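PDB 5UB3: phosphate-binding protein from Xanthomonas axonopodis pv. citri, which probably serves as the periplasmic receptor partnered with a diguanylate cyclase, has the fold of phosphonate-type periplasmic binding proteins, and binds a chloride ion in the crystal. Local coordinates for residues 127-132 with 266-271; 70-75 with 274-279; 64-69 with 85-90; 106-111 with 135-140; 10-15 with 118-123. All blocks are in the same frame, centred on the assembly; numbering follows the deposited sequence.

How the contacts relate
The five contacts run from buried and apolar (contact 1) and buried and polar (contact 3) to partly buried ones (2, 4 and 5). Contacts 1 and 2 share helix 259-277: contact 1 sets leucines against one leucine and the bare backbone of one glycine, whereas contact 2, near the helix's C-terminal end, adds an amide-guanidinium bond. Ser269 and Gln75 link the two directly. In contact 3 arginine, serine and water meet where strand 62-66 becomes helix 67-75, the helix also used by contact 2. Contact 4, about 22 Å from the chain centre, closes the far end of helix 124-136, whose middle forms contact 1. Contact 5 is the smallest, at 103 Å², and is joined to contact 3 by Glu65 and Ile10.

Contact 1. Residues 127-132 with 266-271; sequences YLLPML and QELSAG
Leu268 and Gly271, three residues apart on helix 259-277, receive two leucines from helix 124-136 in a buried contact of 153 Å² with no hydrogen bond across it. Leu268 comes first along the helix. Its CG stands opposite the backbone N (chi1 170°), and the branch carrying CD1 reaches the partner helix, where Leu268 CD1 lies 3.8 Å from Leu129 CD2. The two side chains cross at about a right angle and meet through one methyl each. The CD2 branch of Leu268 packs instead on Thr67, at the start of helix 67-75.

One turn further on, Gly271 presents bare backbone. Leu132 uses both methyls here: Leu132 CD2 is 3.7 Å from Gly271 CA, and Leu132 CD1 is 3.6 Å from Gly271 O. With no side chain on Gly271, the isobutyl group settles directly on the main chain, and the backbones close to 6.2 Å between Leu132 CA and Gly271 CA. Leu132 CG is anti to its N (chi1 179°), which carries both methyls toward Gly271. The helix that supplies the leucines is kinked at Pro130, whose N lacks a bond to the preceding turn; the proline ring packs away from this contact, on Thr95 and Phe97. Leucine methyls seated on a glycine are a familiar form of close helix-helix packing, used here to hold the C-terminal helix of a periplasmic binding protein against helix 124-136.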
# COMPACT_ATOMS: atom_id res chain seq x y z
N TYR A 127 8.23 1.20 0.33
CA TYR A 127 9.03 1.22 1.56
C TYR A 127 9.20 -0.16 2.12
O TYR A 127 10.31 -0.67 2.28
CB TYR A 127 8.40 2.17 2.63
CG TYR A 127 9.14 2.21 3.89
CD1 TYR A 127 10.32 2.93 3.99
CD2 TYR A 127 8.71 1.51 5.00
CE1 TYR A 127 11.02 2.99 5.18
CE2 TYR A 127 9.39 1.54 6.17
CZ TYR A 127 10.55 2.27 6.27
OH TYR A 127 11.23 2.27 7.44
N LEU A 128 8.10 -0.80 2.42
CA LEU A 128 8.18 -2.05 3.18
C LEU A 128 8.85 -3.09 2.37
O LEU A 128 9.79 -3.69 2.82
CB LEU A 128 6.79 -2.51 3.65
CG LEU A 128 6.17 -1.57 4.69
CD1 LEU A 128 4.65 -1.77 4.84
CD2 LEU A 128 6.85 -1.57 6.05
N LEU A 129 8.35 -3.35 1.16
CA LEU A 129 8.96 -4.38 0.31
C LEU A 129 10.39 -4.10 -0.05
O LEU A 129 11.21 -4.99 0.11
CB LEU A 129 8.16 -4.67 -0.96
CG LEU A 129 6.74 -5.18 -0.69
CD1 LEU A 129 6.11 -5.57 -2.04
CD2 LEU A 129 6.73 -6.37 0.25
N PRO A 130 10.70 -2.88 -0.52
CA PRO A 130 12.12 -2.69 -0.80
C PRO A 130 13.03 -2.80 0.43
O PRO A 130 14.14 -3.33 0.31
CB PRO A 130 12.20 -1.29 -1.39
CG PRO A 130 10.91 -0.61 -1.07
CD PRO A 130 9.89 -1.75 -1.01
N MET A 131 12.61 -2.29 1.58
CA MET A 131 13.45 -2.39 2.76
C MET A 131 13.62 -3.85 3.15
O MET A 131 14.69 -4.28 3.55
CB MET A 131 12.88 -1.63 3.98
CG MET A 131 13.00 -0.15 3.91
SD MET A 131 14.72 0.40 3.79
CE MET A 131 14.93 1.08 5.42
N LEU A 132 12.55 -4.62 3.05
CA LEU A 132 12.63 -6.04 3.35
C LEU A 132 13.66 -6.67 2.44
O LEU A 132 14.46 -7.46 2.90
CB LEU A 132 11.27 -6.73 3.15
CG LEU A 132 11.25 -8.20 3.42
CD1 LEU A 132 11.74 -8.46 4.83
CD2 LEU A 132 9.83 -8.70 3.19
N GLN A 266 0.49 -13.76 6.08
CA GLN A 266 1.32 -14.09 7.23
C GLN A 266 2.84 -13.91 6.89
O GLN A 266 3.61 -13.34 7.69
CB GLN A 266 0.95 -15.49 7.73
CG GLN A 266 1.51 -15.86 9.08
CD GLN A 266 3.01 -16.03 9.01
OE1 GLN A 266 3.50 -16.81 8.20
NE2 GLN A 266 3.75 -15.27 9.81
N GLU A 267 3.26 -14.34 5.71
CA GLU A 267 4.69 -14.19 5.32
C GLU A 267 5.04 -12.71 5.15
O GLU A 267 6.10 -12.25 5.58
CB GLU A 267 4.98 -14.90 4.04
CG GLU A 267 4.99 -16.38 4.26
CD GLU A 267 5.02 -17.18 2.96
OE1 GLU A 267 5.07 -16.57 1.87
OE2 GLU A 267 4.98 -18.43 3.06
N LEU A 268 4.12 -11.98 4.54
CA LEU A 268 4.31 -10.55 4.37
C LEU A 268 4.33 -9.88 5.71
O LEU A 268 5.24 -9.08 6.00
CB LEU A 268 3.22 -9.97 3.48
CG LEU A 268 3.16 -8.44 3.41
CD1 LEU A 268 4.47 -7.85 2.92
CD2 LEU A 268 2.04 -8.06 2.49
N SER A 269 3.38 -10.20 6.57
CA SER A 269 3.41 -9.68 7.91
C SER A 269 4.75 -9.93 8.64
O SER A 269 5.33 -9.02 9.23
CB SER A 269 2.27 -10.21 8.71
OG SER A 269 2.35 -9.56 9.94
N ALA A 270 5.27 -11.14 8.56
CA ALA A 270 6.60 -11.43 9.17
C ALA A 270 7.65 -10.48 8.59
O ALA A 270 8.45 -9.92 9.30
CB ALA A 270 7.00 -12.85 8.93
N GLY A 271 7.60 -10.27 7.30
CA GLY A 271 8.56 -9.40 6.64
C GLY A 271 8.45 -7.96 7.05
O GLY A 271 9.44 -7.29 7.27

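Contact 2. Residues 70-75 with 274-279; sequences AMLLEQ and RVRDHV
Arg276, near the end of helix 259-277, reaches over to Leu72 and Gln75 on helix 67-75, making a helix-to-helix contact in which the backbones stay well apart: the closest pair, Leu72 CA and Arg276 CA, is separated by 8.9 Å. Side chains therefore do the bridging. The arginine chain is extended as far as CD and then bends (chi3 72°), which turns the guanidinium group toward the end of Gln75. On the way its aliphatic part passes Leu72, with Leu72 CD2 3.4 Å from Arg276 CD. The same leucine methyl lies obliquely to the guanidinium group.

Gln75 approaches from the other helix as an extended chain beyond CG, sliding past the arginine in the reverse direction. Its amide and the guanidinium group are nearly coplanar, their planes 16° apart. Arg276 NH1 donates to Gln75 OE1 at 2.9 Å, a nearly straight bond (166° at the hydrogen) that uses a lone pair of the carbonyl oxygen. The other end of the amide is engaged too: NE2 is hydrogen-bonded to Ser269, so both ends of the group fix its rotation. Arg276 NH2 lies close to NH2 of Arg76, a like charge; the Gln75 oxygen on the neighbouring NH1 may offset part of it. The carbonyl oxygen also has a hydrocarbon neighbour, for Gln75 OE1 lies 3.2 Å from Arg276 CD.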
# COMPACT_ATOMS: atom_id res chain seq x y z
N ALA A 70 -1.64 -2.83 5.41
CA ALA A 70 -2.65 -3.64 6.12
C ALA A 70 -2.03 -4.40 7.26
O ALA A 70 -2.60 -4.48 8.33
CB ALA A 70 -3.35 -4.59 5.16
N MET A 71 -0.86 -4.98 7.01
CA MET A 71 -0.19 -5.74 8.02
C MET A 71 0.33 -4.85 9.13
O MET A 71 0.32 -5.28 10.27
CB MET A 71 0.90 -6.66 7.42
CG MET A 71 0.31 -7.72 6.49
SD MET A 71 -0.86 -8.80 7.29
CE MET A 71 -2.49 -8.07 6.90
N LEU A 72 0.73 -3.60 8.81
CA LEU A 72 1.06 -2.66 9.89
C LEU A 72 -0.14 -2.53 10.83
O LEU A 72 0.01 -2.52 12.07
CB LEU A 72 1.41 -1.27 9.37
CG LEU A 72 2.67 -1.22 8.55
CD1 LEU A 72 2.83 0.17 7.94
CD2 LEU A 72 3.86 -1.51 9.42
N LEU A 73 -1.32 -2.42 10.24
CA LEU A 73 -2.52 -2.26 11.06
C LEU A 73 -2.81 -3.53 11.86
O LEU A 73 -3.06 -3.45 13.06
CB LEU A 73 -3.71 -1.87 10.23
CG LEU A 73 -3.60 -0.62 9.37
CD1 LEU A 73 -4.80 -0.51 8.44
CD2 LEU A 73 -3.44 0.60 10.24
N GLU A 74 -2.75 -4.69 11.21
CA GLU A 74 -2.99 -5.96 11.93
C GLU A 74 -1.97 -6.16 13.06
O GLU A 74 -2.33 -6.59 14.14
CB GLU A 74 -2.95 -7.17 10.99
CG GLU A 74 -3.50 -8.43 11.64
CD GLU A 74 -3.55 -9.61 10.70
OE1 GLU A 74 -4.55 -10.33 10.64
OE2 GLU A 74 -2.53 -9.85 10.09
N GLN A 75 -0.71 -5.81 12.81
CA GLN A 75 0.34 -6.01 13.83
C GLN A 75 0.14 -5.20 15.08
O GLN A 75 0.41 -5.66 16.16
CB GLN A 75 1.71 -5.67 13.30
CG GLN A 75 2.21 -6.70 12.34
CD GLN A 75 3.42 -6.21 11.57
OE1 GLN A 75 3.99 -5.12 11.84
NE2 GLN A 75 3.87 -7.04 10.63
N ARG A 274 9.74 -7.60 10.52
CA ARG A 274 11.20 -7.57 10.48
C ARG A 274 11.71 -6.21 10.10
O ARG A 274 12.69 -5.70 10.69
CB ARG A 274 11.69 -8.60 9.50
CG ARG A 274 13.19 -8.70 9.43
CD ARG A 274 13.57 -9.68 8.33
NE ARG A 274 15.00 -9.86 8.26
CZ ARG A 274 15.62 -10.69 7.42
NH1 ARG A 274 14.97 -11.44 6.53
NH2 ARG A 274 16.92 -10.75 7.48
N VAL A 275 11.06 -5.60 9.10
CA VAL A 275 11.42 -4.22 8.72
C VAL A 275 11.23 -3.28 9.93
O VAL A 275 12.09 -2.44 10.27
CB VAL A 275 10.59 -3.73 7.52
CG1 VAL A 275 10.81 -2.22 7.30
CG2 VAL A 275 10.99 -4.49 6.27
N ARG A 276 10.10 -3.46 10.58
CA ARG A 276 9.79 -2.63 11.72
C ARG A 276 10.77 -2.83 12.87
O ARG A 276 11.17 -1.88 13.54
CB ARG A 276 8.42 -2.91 12.17
CG ARG A 276 7.38 -2.30 11.26
CD ARG A 276 6.04 -2.60 11.85
NE ARG A 276 5.84 -1.79 13.06
CZ ARG A 276 5.05 -2.12 14.06
NH1 ARG A 276 4.30 -3.23 14.03
NH2 ARG A 276 4.97 -1.30 15.11
N ASP A 277 11.14 -4.08 13.10
CA ASP A 277 12.07 -4.43 14.17
C ASP A 277 13.48 -3.88 13.86
O ASP A 277 14.16 -3.44 14.77
CB ASP A 277 12.03 -5.93 14.41
CG ASP A 277 10.76 -6.36 15.11
OD1 ASP A 277 10.05 -5.47 15.65
OD2 ASP A 277 10.47 -7.56 15.16
N HIS A 278 13.86 -3.77 12.59
CA HIS A 278 15.26 -3.47 12.22
C HIS A 278 15.38 -2.13 11.49
O HIS A 278 16.16 -2.01 10.56
CB HIS A 278 15.89 -4.68 11.47
CG HIS A 278 15.80 -5.98 12.24
ND1 HIS A 278 16.67 -6.32 13.26
CD2 HIS A 278 14.90 -7.00 12.19
CE1 HIS A 278 16.33 -7.49 13.77
NE2 HIS A 278 15.26 -7.92 13.14
N VAL A 279 14.63 -1.14 11.97
CA VAL A 279 14.67 0.25 11.48
C VAL A 279 14.51 1.30 12.62
O VAL A 279 13.42 1.56 13.13
CB VAL A 279 13.62 0.46 10.38
CG1 VAL A 279 13.35 1.93 10.14
CG2 VAL A 279 14.09 -0.20 9.07

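Contact 3. Residues 64-69 with 85-90; sequences SETTGA and TERGGL
Strands 62-66 and 79-87 flank strand 209-217, each pairing with it antiparallel, and in this contact Arg87 of the second strand reaches Ser64 and Thr66 at the end of the first, just before helix 67-75. The short strand segments 64-66 and 85-87 are not paired with each other: their axes come within 9.3 Å and their directions differ by 71°. One long side chain spans the gap.

Arg87 is extended from CG to NE and arrives at Ser64 with the edge of its guanidinium group. Arg87 NH2 donates to Ser64 OG at 3.0 Å, only 2° out of the guanidinium plane though somewhat bent at the hydrogen (146°). A water completes a second route between the same side chains. It accepts from Arg87 NE at 2.7 Å and donates to Ser64 OG at 2.9 Å, so the serine oxygen takes two hydrogens. Glu214 OE2 is bonded to Ser64 OG as well, and Thr85 OG1 joins the same carboxylate oxygen; the Glu214 carboxylate would probably favour the positive charge of Arg87 nearby.

Thr66 adds a lighter touch, its CG2 lying 3.8 Å from Arg87 NH1. Beyond Arg87 the chain reverses in a type I' turn to Leu90, with two glycines at positive phi in its middle. Thr66 OG1 is bonded to Thr124 OG1, so the junction of strand 62-66 with helix 67-75 meets the start of helix 124-136 near the chain centre, consistent with the region between the two lobes of a periplasmic binding protein.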
# COMPACT_ATOMS: atom_id res chain seq x y z
N SER A 64 -9.49 0.05 3.00
CA SER A 64 -9.05 -0.71 1.88
C SER A 64 -7.64 -0.25 1.68
O SER A 64 -7.46 0.90 1.43
CB SER A 64 -9.86 -0.38 0.65
OG SER A 64 -9.49 -1.26 -0.41
N GLU A 65 -6.67 -1.15 1.81
CA GLU A 65 -5.20 -0.79 1.86
C GLU A 65 -4.39 -1.78 1.09
O GLU A 65 -4.83 -2.94 0.88
CB GLU A 65 -4.67 -0.89 3.27
CG GLU A 65 -5.22 0.14 4.19
CD GLU A 65 -4.80 1.55 3.87
OE1 GLU A 65 -3.89 1.75 3.10
OE2 GLU A 65 -5.45 2.45 4.45
N THR A 66 -3.17 -1.38 0.73
CA THR A 66 -2.26 -2.34 0.17
C THR A 66 -1.85 -3.26 1.30
O THR A 66 -1.94 -2.90 2.42
CB THR A 66 -1.06 -1.65 -0.42
OG1 THR A 66 -0.38 -1.02 0.66
CG2 THR A 66 -1.51 -0.60 -1.51
N THR A 67 -1.40 -4.45 0.97
CA THR A 67 -1.21 -5.47 1.97
C THR A 67 -0.17 -5.20 3.04
O THR A 67 -0.35 -5.63 4.15
CB THR A 67 -0.95 -6.80 1.28
OG1 THR A 67 0.06 -6.63 0.30
CG2 THR A 67 -2.22 -7.28 0.63
N GLY A 68 0.93 -4.53 2.72
CA GLY A 68 1.90 -4.14 3.71
C GLY A 68 1.33 -3.20 4.78
O GLY A 68 1.48 -3.45 5.97
N ALA A 69 0.73 -2.09 4.37
CA ALA A 69 0.02 -1.18 5.27
C ALA A 69 -0.97 -1.91 6.08
O ALA A 69 -1.18 -1.68 7.29
CB ALA A 69 -0.67 -0.07 4.49
N THR A 85 -8.45 -8.17 -2.18
CA THR A 85 -8.92 -7.18 -3.12
C THR A 85 -8.06 -7.20 -4.36
O THR A 85 -6.81 -7.23 -4.28
CB THR A 85 -8.95 -5.77 -2.47
OG1 THR A 85 -9.69 -5.90 -1.26
CG2 THR A 85 -9.53 -4.71 -3.35
N GLU A 86 -8.74 -7.16 -5.50
CA GLU A 86 -8.10 -7.15 -6.81
C GLU A 86 -8.28 -5.76 -7.34
O GLU A 86 -9.42 -5.24 -7.41
CB GLU A 86 -8.81 -8.16 -7.72
CG GLU A 86 -8.12 -8.39 -9.04
CD GLU A 86 -9.00 -9.23 -9.95
OE1 GLU A 86 -9.02 -10.48 -9.73
OE2 GLU A 86 -9.66 -8.59 -10.81
N ARG A 87 -7.19 -5.14 -7.72
CA ARG A 87 -7.21 -3.82 -8.30
C ARG A 87 -6.62 -3.83 -9.71
O ARG A 87 -5.58 -4.45 -10.00
CB ARG A 87 -6.43 -2.86 -7.41
CG ARG A 87 -7.06 -2.60 -6.04
CD ARG A 87 -6.24 -1.66 -5.22
NE ARG A 87 -6.82 -1.42 -3.90
CZ ARG A 87 -6.21 -0.75 -2.92
NH1 ARG A 87 -4.97 -0.20 -3.07
NH2 ARG A 87 -6.88 -0.62 -1.77
N GLY A 88 -7.27 -3.09 -10.59
CA GLY A 88 -6.93 -3.07 -12.01
C GLY A 88 -6.73 -4.42 -12.65
O GLY A 88 -5.81 -4.58 -13.42
N GLY A 89 -7.55 -5.40 -12.30
CA GLY A 89 -7.39 -6.75 -12.78
C GLY A 89 -6.25 -7.59 -12.21
O GLY A 89 -6.06 -8.73 -12.63
N LEU A 90 -5.48 -7.06 -11.25
CA LEU A 90 -4.30 -7.77 -10.73
C LEU A 90 -4.52 -8.05 -9.28
O LEU A 90 -4.80 -7.14 -8.48
CB LEU A 90 -3.06 -6.89 -10.88
CG LEU A 90 -2.73 -6.47 -12.31
CD1 LEU A 90 -1.59 -5.49 -12.32
CD2 LEU A 90 -2.41 -7.68 -13.18
O HOH W 1 -9.49 -1.29 -3.31

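Contact 4. Residues 106-111 with 135-140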
# COMPACT_ATOMS: atom_id res chain seq x y z
N HIS A 106 23.89 -2.24 -11.66
CA HIS A 106 23.20 -3.29 -12.40
C HIS A 106 22.44 -4.31 -11.57
O HIS A 106 21.72 -5.10 -12.13
CB HIS A 106 24.18 -4.00 -13.34
CG HIS A 106 24.57 -3.12 -14.47
ND1 HIS A 106 25.58 -2.18 -14.35
CD2 HIS A 106 24.01 -2.93 -15.68
CE1 HIS A 106 25.66 -1.49 -15.47
NE2 HIS A 106 24.71 -1.92 -16.29
N SER A 107 22.57 -4.26 -10.26
CA SER A 107 21.96 -5.28 -9.45
C SER A 107 21.65 -4.64 -8.12
O SER A 107 22.26 -3.66 -7.74
CB SER A 107 22.93 -6.45 -9.20
OG SER A 107 24.02 -6.00 -8.43
N LEU A 108 20.80 -5.30 -7.37
CA LEU A 108 20.55 -4.86 -5.98
C LEU A 108 21.80 -4.70 -5.10
O LEU A 108 21.91 -3.71 -4.31
CB LEU A 108 19.56 -5.83 -5.30
CG LEU A 108 18.96 -5.23 -4.02
CD1 LEU A 108 17.92 -4.14 -4.29
CD2 LEU A 108 18.45 -6.41 -3.22
N SER A 109 22.71 -5.68 -5.18
CA SER A 109 23.95 -5.66 -4.38
C SER A 109 24.74 -4.39 -4.60
O SER A 109 25.29 -3.82 -3.67
CB SER A 109 24.84 -6.87 -4.74
OG SER A 109 24.12 -8.13 -4.58
N GLN A 110 24.74 -3.90 -5.82
CA GLN A 110 25.42 -2.60 -6.14
C GLN A 110 24.73 -1.35 -5.63
O GLN A 110 25.22 -0.22 -5.90
CB GLN A 110 25.65 -2.50 -7.63
CG GLN A 110 26.58 -3.58 -8.14
CD GLN A 110 26.64 -3.64 -9.66
OE1 GLN A 110 26.10 -2.80 -10.35
NE2 GLN A 110 27.32 -4.65 -10.19
N LEU A 111 23.63 -1.50 -4.89
CA LEU A 111 23.11 -0.37 -4.11
C LEU A 111 24.07 0.15 -3.03
O LEU A 111 23.95 1.31 -2.62
CB LEU A 111 21.80 -0.71 -3.40
CG LEU A 111 20.57 -0.15 -4.02
CD1 LEU A 111 20.34 -0.85 -5.37
CD2 LEU A 111 19.43 -0.40 -3.05
N LEU A 135 17.09 -6.03 3.58
CA LEU A 135 17.41 -6.82 4.73
C LEU A 135 17.81 -8.25 4.38
O LEU A 135 18.83 -8.76 4.87
CB LEU A 135 16.28 -6.82 5.75
CG LEU A 135 16.09 -5.58 6.59
CD1 LEU A 135 14.78 -5.77 7.29
CD2 LEU A 135 17.16 -5.30 7.65
N ARG A 136 17.02 -8.87 3.52
CA ARG A 136 17.27 -10.26 3.12
C ARG A 136 18.63 -10.42 2.47
O ARG A 136 19.25 -11.44 2.64
CB ARG A 136 16.20 -10.76 2.14
CG ARG A 136 14.86 -11.02 2.81
CD ARG A 136 13.77 -10.94 1.78
NE ARG A 136 12.53 -11.49 2.29
CZ ARG A 136 11.43 -11.68 1.55
NH1 ARG A 136 11.37 -11.31 0.29
NH2 ARG A 136 10.37 -12.25 2.10
N ASN A 137 19.08 -9.38 1.76
CA ASN A 137 20.36 -9.41 1.07
C ASN A 137 21.51 -8.80 1.86
O ASN A 137 22.61 -8.65 1.32
CB ASN A 137 20.18 -8.74 -0.29
CG ASN A 137 19.38 -9.63 -1.24
OD1 ASN A 137 19.94 -10.51 -1.93
ND2 ASN A 137 18.08 -9.45 -1.24
N GLY A 138 21.28 -8.46 3.12
CA GLY A 138 22.32 -7.96 3.98
C GLY A 138 22.84 -6.61 3.58
O GLY A 138 23.98 -6.25 3.92
N ILE A 139 22.02 -5.84 2.88
CA ILE A 139 22.42 -4.56 2.33
C ILE A 139 21.97 -3.50 3.35
O ILE A 139 20.75 -3.18 3.49
CB ILE A 139 21.80 -4.29 0.97
CG1 ILE A 139 22.36 -5.26 -0.05
CG2 ILE A 139 22.02 -2.85 0.56
CD1 ILE A 139 21.68 -5.21 -1.38
N ALA A 140 22.93 -2.94 4.07
CA ALA A 140 22.62 -1.91 5.04
C ALA A 140 22.07 -0.66 4.32
O ALA A 140 22.51 -0.31 3.21
CB ALA A 140 23.84 -1.57 5.87
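A Schellman motif ends helix 124-136, and Asn137 and Ile139 from this turn pack against Leu108, in the loop between strands 92-100 and 115-118. Gly138, at positive phi, is its C-prime residue: Gly138 N bonds to Leu135 O at 3.0 Å, and Ile139 N to Leu134 O. The chain thus leaves the helix with Ile139 pointing at the loop.

Ile139 gives the largest share of the surface of any residue, and its CD1 does the touching. That methyl sits 3.3 Å from Leu108 O, 3.8 Å from Leu108 CG and 3.8 Å from Ser109 CA, fitting against the start of the short 3-10 turn 109-111. Leu108 O itself accepts a hydrogen bond from Leu111 N, and the methyl merely packs on it. Leu108 CG is anti to its N (chi1 -164°), which sends the side chain to Ile139 and Asn137. Its CD2 branch meets the asparagine, with Leu108 CD2 3.6 Å from Asn137 ND2 and the two side chains crossing at about a right angle. That amide nitrogen finds its polar partner in Glu133 O, one turn back in the helix.

Around this mainly apolar contact, Leu108 also rests on Leu134 of helix 124-136 and on His204 of strand 200-205, while Leu111 and Ile139 pack on Leu134; Ala140 beyond leads into strand 141-143, bonded to Ala156.

Contact 5. Residues 10-15 with 118-123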
# COMPACT_ATOMS: atom_id res chain seq x y z
N ILE A 10 -5.34 5.08 4.73
CA ILE A 10 -4.20 5.92 4.96
C ILE A 10 -4.03 6.76 3.73
O ILE A 10 -4.00 6.21 2.63
CB ILE A 10 -2.94 5.06 5.18
CG1 ILE A 10 -3.14 4.10 6.40
CG2 ILE A 10 -1.73 5.95 5.37
CD1 ILE A 10 -2.11 2.99 6.43
N SER A 11 -3.87 8.06 3.89
CA SER A 11 -3.82 8.91 2.76
C SER A 11 -2.91 10.06 3.03
O SER A 11 -3.06 10.73 4.02
CB SER A 11 -5.21 9.45 2.48
OG SER A 11 -5.19 10.50 1.50
N ASP A 12 -2.06 10.35 2.07
CA ASP A 12 -1.30 11.61 2.06
C ASP A 12 -2.02 12.71 1.27
O ASP A 12 -1.42 13.73 1.01
CB ASP A 12 0.09 11.42 1.43
CG ASP A 12 0.06 10.74 0.02
OD1 ASP A 12 -1.04 10.51 -0.58
OD2 ASP A 12 1.15 10.39 -0.47
N ASP A 13 -3.26 12.50 0.87
CA ASP A 13 -3.93 13.42 -0.07
C ASP A 13 -5.44 13.28 0.05
O ASP A 13 -6.13 12.91 -0.90
CB ASP A 13 -3.44 13.08 -1.47
CG ASP A 13 -3.93 14.03 -2.55
OD1 ASP A 13 -4.42 15.13 -2.24
OD2 ASP A 13 -3.84 13.60 -3.72
N PRO A 14 -5.96 13.49 1.26
CA PRO A 14 -7.37 13.22 1.52
C PRO A 14 -8.36 13.97 0.61
O PRO A 14 -9.37 13.42 0.26
CB PRO A 14 -7.56 13.65 2.96
CG PRO A 14 -6.39 14.54 3.28
CD PRO A 14 -5.27 14.02 2.45
N ALA A 15 -8.05 15.22 0.26
CA ALA A 15 -8.83 15.99 -0.74
C ALA A 15 -9.18 15.19 -1.96
O ALA A 15 -10.33 15.17 -2.44
CB ALA A 15 -8.04 17.23 -1.14
N LEU A 118 12.66 6.26 -1.40
CA LEU A 118 11.49 5.56 -0.93
C LEU A 118 10.37 6.52 -0.68
O LEU A 118 10.53 7.73 -0.72
CB LEU A 118 11.85 4.87 0.35
CG LEU A 118 12.97 3.85 0.13
CD1 LEU A 118 13.27 3.11 1.44
CD2 LEU A 118 12.56 2.84 -0.90
N GLN A 119 9.20 5.98 -0.38
CA GLN A 119 8.05 6.80 -0.28
C GLN A 119 7.71 7.35 1.10
O GLN A 119 7.97 8.52 1.37
CB GLN A 119 6.91 6.09 -0.93
CG GLN A 119 7.05 6.16 -2.43
CD GLN A 119 6.11 5.24 -3.15
OE1 GLN A 119 4.88 5.26 -2.94
NE2 GLN A 119 6.67 4.41 -4.02
N ASN A 120 7.02 6.58 1.91
CA ASN A 120 6.76 6.92 3.30
C ASN A 120 6.63 5.58 3.97
O ASN A 120 6.51 4.58 3.27
CB ASN A 120 5.44 7.69 3.51
CG ASN A 120 4.24 6.96 2.92
OD1 ASN A 120 3.87 5.82 3.30
ND2 ASN A 120 3.66 7.59 1.93
N ALA A 121 6.55 5.56 5.30
CA ALA A 121 6.64 4.30 6.08
C ALA A 121 5.43 3.36 5.93
O ALA A 121 5.53 2.15 6.22
CB ALA A 121 6.91 4.61 7.53
N SER A 122 4.31 3.90 5.43
CA SER A 122 3.11 3.16 5.22
C SER A 122 3.03 2.51 3.81
O SER A 122 2.11 1.72 3.54
CB SER A 122 1.91 4.09 5.56
OG SER A 122 2.11 4.71 6.87
N SER A 123 4.03 2.75 2.94
CA SER A 123 3.95 2.26 1.58
C SER A 123 4.45 0.83 1.47
O SER A 123 5.54 0.48 1.93
CB SER A 123 4.79 3.16 0.68
OG SER A 123 4.97 2.59 -0.58
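Ile10 and Ser122 meet where a loop entering helix 14-28 faces the type I beta turn before helix 124-136, two loops brought close in this periplasmic binding protein fold. The contact is small, 103 Å², and no hydrogen bond crosses it.

Van der Waals contact comes first. Ile10 CG2 and Ser122 CB lie 4.1 Å apart, the methyl being directed there because it stands opposite the isoleucine's own N. The polar atoms of this pair have other partners: Ser122 OG bonds to Ala48 N, and Ile10 N to a carboxylate oxygen of Glu65.

A looser polar approach follows. Asp12 and Asn120 face each other near solvent, with Asp12 OD2 4.5 Å from Asn120 ND2, too far for a bond.

The remaining interactions shape each loop by itself. In the turn Asn120-Ser123, Ser123 N donates to Asn120 O at 3.1 Å. Ser123 then occupies the N-cap of helix 124-136, its OG weakly bonded to Gly126 N. Within that turn the asparagine side chain also points back at the main chain: Ser122 N gives Asn120 OD1 a weak bond of 2.9 Å, bent to 129° at the hydrogen.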